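Local coordinates for colicin-D (Escherichia coli, PDB 5ZNM), which kills Escherichia coli and closely related bacteria as a toxin that inhibits protein synthesis through its C-terminal tRNase domain, at the interface of chains A and B. Sequence-based numbering; all coordinates share one arbitrary frame. Chains: chain A/B, Colicin-D.

The interface of chains A and B. Residues chain A 14-15, 18, 144, 268, 272-274; chain B 224-227.
The chain B loop 224-227 runs with B:Gly224 and B:Asn225 in a turn-like conformation, psi near zero, and B:His226 and B:Gln227 extended, across helix 3-22 and the start of strand 274-281 of chain A. It is part of a two-fold interface between two copies of a colicin D fragment holding the central and C-terminal tRNase domains; the central domain contains an S-type pyocin family segment. This dimer may not be the biological one. The backbone N of A:Val274 donates to the carbonyl O of B:Asn225 at 3.0 Å, almost in line with the C=O bond. B:His226 and A:Asp268 lie alongside with their side chains pointing opposite ways, ring and carboxylate nearly coplanar (9° apart). B:His226 ND1 lies 2.7 Å from A:Asp268 OD2, in an almost straight hydrogen bond to the anti lone pair. The acid would probably favour a charged imidazole. CG of A:Asp268 sits between its backbone N and carbonyl carbon (chi1 62°), which turns OD2 to the histidine and OD1 to A:Gly273. OD1 accepts from A:Gly273 N at 3.0 Å, from above the carboxylate plane, which helps fix the group's rotation. Water 1 joins OD2 to A:Thr272 OG1 and the backbone N of B:Gln227. The side chain of B:Gln227 runs roughly perpendicular to A:Thr272, with CD anti to CA (chi2 -159°). Its NE2 donates to A:Thr272 O at 3.0 Å, from above the carbonyl plane. A:Ala14 CB packs against the same amide, 3.7 Å from B:Gln227 CD. Beside it, A:Leu18 reaches from the helix with CD2 3.6 Å from B:Gly224 O. B:Asn225 meets A:Pro144 tip to tip, its CG 3.7 Å from the ring CD. Water 2 links B:Asn225 ND2 to A:Val274 O.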
ATOM      1  N   ALA A  14     -27.579  11.311  -0.114  1.00 14.65           N
ATOM      2  CA  ALA A  14     -27.108  10.110   0.577  1.00 19.58           C
ATOM      3  C   ALA A  14     -25.785  10.364   1.296  1.00 20.77           C
ATOM      4  O   ALA A  14     -25.577   9.893   2.420  1.00 19.41           O
ATOM      5  CB  ALA A  14     -26.959   8.955  -0.424  1.00 19.20           C
ATOM      6  N   LYS A  15     -24.872  11.097   0.655  1.00 19.52           N
ATOM      7  CA  LYS A  15     -23.586  11.404   1.278  1.00 18.27           C
ATOM      8  C   LYS A  15     -23.763  12.276   2.519  1.00 19.56           C
ATOM      9  O   LYS A  15     -23.140  12.028   3.562  1.00 22.32           O
ATOM     10  CB  LYS A  15     -22.679  12.089   0.256  1.00 13.69           C
ATOM     11  CG  LYS A  15     -21.380  12.648   0.808  1.00 17.45           C
ATOM     12  CD  LYS A  15     -20.745  13.525  -0.256  1.00 24.72           C
ATOM     13  CE  LYS A  15     -19.366  14.000   0.119  1.00 25.39           C
ATOM     14  NZ  LYS A  15     -18.952  15.123  -0.788  1.00 25.80           N
ATOM     15  N   LEU A  18     -25.201  10.063   5.356  1.00 18.22           N
ATOM     16  CA  LEU A  18     -24.182   9.170   5.919  1.00 21.12           C
ATOM     17  C   LEU A  18     -23.158   9.950   6.718  1.00 19.17           C
ATOM     18  O   LEU A  18     -22.760   9.537   7.818  1.00 18.84           O
ATOM     19  CB  LEU A  18     -23.469   8.391   4.811  1.00 17.98           C
ATOM     20  CG  LEU A  18     -24.188   7.196   4.208  1.00 21.88           C
ATOM     21  CD1 LEU A  18     -23.511   6.766   2.913  1.00 20.96           C
ATOM     22  CD2 LEU A  18     -24.207   6.054   5.204  1.00 20.78           C
ATOM     23  N   PRO A 144     -22.932   3.685  10.914  1.00 27.14           N
ATOM     24  CA  PRO A 144     -22.758   5.047  11.439  1.00 27.10           C
ATOM     25  C   PRO A 144     -23.940   5.448  12.305  1.00 29.36           C
ATOM     26  O   PRO A 144     -25.092   5.123  12.006  1.00 26.31           O
ATOM     27  CB  PRO A 144     -22.660   5.918  10.177  1.00 30.69           C
ATOM     28  CG  PRO A 144     -23.152   5.076   9.061  1.00 26.88           C
ATOM     29  CD  PRO A 144     -22.940   3.639   9.442  1.00 21.08           C
ATOM     30  N   ASP A 268     -15.106   7.126   2.498  1.00 15.63           N
ATOM     31  CA  ASP A 268     -14.583   5.966   1.795  1.00 18.68           C
ATOM     32  C   ASP A 268     -13.773   6.404   0.574  1.00 15.85           C
ATOM     33  O   ASP A 268     -13.584   7.597   0.303  1.00 15.08           O
ATOM     34  CB  ASP A 268     -15.712   4.998   1.430  1.00 21.80           C
ATOM     35  CG  ASP A 268     -16.760   5.607   0.491  1.00 19.55           C
ATOM     36  OD1 ASP A 268     -16.549   6.708  -0.051  1.00 21.36           O
ATOM     37  OD2 ASP A 268     -17.808   4.959   0.306  1.00 19.57           O
ATOM     38  N   THR A 272     -17.918   9.336  -1.310  1.00 16.58           N
ATOM     39  CA  THR A 272     -19.356   9.555  -1.208  1.00 21.06           C
ATOM     40  C   THR A 272     -20.005   8.730  -0.111  1.00 18.22           C
ATOM     41  O   THR A 272     -21.203   8.894   0.145  1.00 19.62           O
ATOM     42  CB  THR A 272     -20.030   9.238  -2.553  1.00 22.93           C
ATOM     43  OG1 THR A 272     -19.684   7.903  -2.955  1.00 20.72           O
ATOM     44  CG2 THR A 272     -19.560  10.231  -3.606  1.00 18.23           C
ATOM     45  N   GLY A 273     -19.253   7.838   0.524  1.00 17.28           N
ATOM     46  CA  GLY A 273     -19.729   7.050   1.642  1.00 15.21           C
ATOM     47  C   GLY A 273     -18.715   7.105   2.775  1.00 12.66           C
ATOM     48  O   GLY A 273     -17.850   7.985   2.776  1.00 16.10           O
ATOM     49  N   VAL A 274     -18.800   6.189   3.742  1.00 15.62           N
ATOM     50  CA  VAL A 274     -17.975   6.266   4.947  1.00 15.31           C
ATOM     51  C   VAL A 274     -17.414   4.895   5.301  1.00 15.49           C
ATOM     52  O   VAL A 274     -17.944   3.852   4.905  1.00 21.78           O
ATOM     53  CB  VAL A 274     -18.749   6.838   6.169  1.00 15.38           C
ATOM     54  CG1 VAL A 274     -19.229   8.258   5.893  1.00 16.31           C
ATOM     55  CG2 VAL A 274     -19.920   5.953   6.533  1.00 15.56           C
TER
ATOM     56  N   GLY B 224     -24.619  -0.669   3.401  1.00 28.45           N
ATOM     57  CA  GLY B 224     -25.271   0.609   3.275  1.00 29.28           C
ATOM     58  C   GLY B 224     -24.386   1.795   3.553  1.00 26.88           C
ATOM     59  O   GLY B 224     -24.876   2.924   3.515  1.00 33.57           O
ATOM     60  N   ASN B 225     -23.090   1.590   3.819  1.00 21.38           N
ATOM     61  CA  ASN B 225     -22.219   2.732   4.059  1.00 22.56           C
ATOM     62  C   ASN B 225     -21.592   3.282   2.788  1.00 22.45           C
ATOM     63  O   ASN B 225     -20.872   4.282   2.851  1.00 21.81           O
ATOM     64  CB  ASN B 225     -21.118   2.359   5.051  1.00 28.16           C
ATOM     65  CG  ASN B 225     -21.674   1.923   6.374  1.00 29.56           C
ATOM     66  OD1 ASN B 225     -22.798   2.268   6.719  1.00 30.29           O
ATOM     67  ND2 ASN B 225     -20.903   1.142   7.114  1.00 26.57           N
ATOM     68  N   HIS B 226     -21.845   2.668   1.639  1.00 18.84           N
ATOM     69  CA  HIS B 226     -21.227   3.085   0.391  1.00 16.61           C
ATOM     70  C   HIS B 226     -22.303   3.283  -0.665  1.00 20.41           C
ATOM     71  O   HIS B 226     -23.368   2.676  -0.598  1.00 28.03           O
ATOM     72  CB  HIS B 226     -20.220   2.051  -0.112  1.00 22.02           C
ATOM     73  CG  HIS B 226     -19.211   1.648   0.911  1.00 22.72           C
ATOM     74  ND1 HIS B 226     -18.155   2.458   1.265  1.00 23.76           N
ATOM     75  CD2 HIS B 226     -19.089   0.520   1.651  1.00 24.73           C
ATOM     76  CE1 HIS B 226     -17.430   1.850   2.189  1.00 29.61           C
ATOM     77  NE2 HIS B 226     -17.972   0.671   2.434  1.00 26.92           N
ATOM     78  N   GLN B 227     -22.013   4.121  -1.629  1.00 16.32           N
ATOM     79  CA  GLN B 227     -22.903   4.304  -2.766  1.00 19.97           C
ATOM     80  C   GLN B 227     -22.402   3.484  -3.949  1.00 22.81           C
ATOM     81  O   GLN B 227     -21.250   3.031  -3.947  1.00 17.77           O
ATOM     82  CB  GLN B 227     -22.980   5.789  -3.123  1.00 19.83           C
ATOM     83  CG  GLN B 227     -23.404   6.655  -1.944  1.00 19.78           C
ATOM     84  CD  GLN B 227     -23.969   7.985  -2.386  1.00 23.83           C
ATOM     85  OE1 GLN B 227     -24.776   8.038  -3.299  1.00 18.90           O
ATOM     86  NE2 GLN B 227     -23.520   9.067  -1.764  1.00 22.69           N
TER
HETATM   87  O   HOH W   1     -19.466   5.451  -1.704  1.00 18.43           O
HETATM   88  O   HOH W   2     -18.120   1.234   5.550  1.00 34.59           O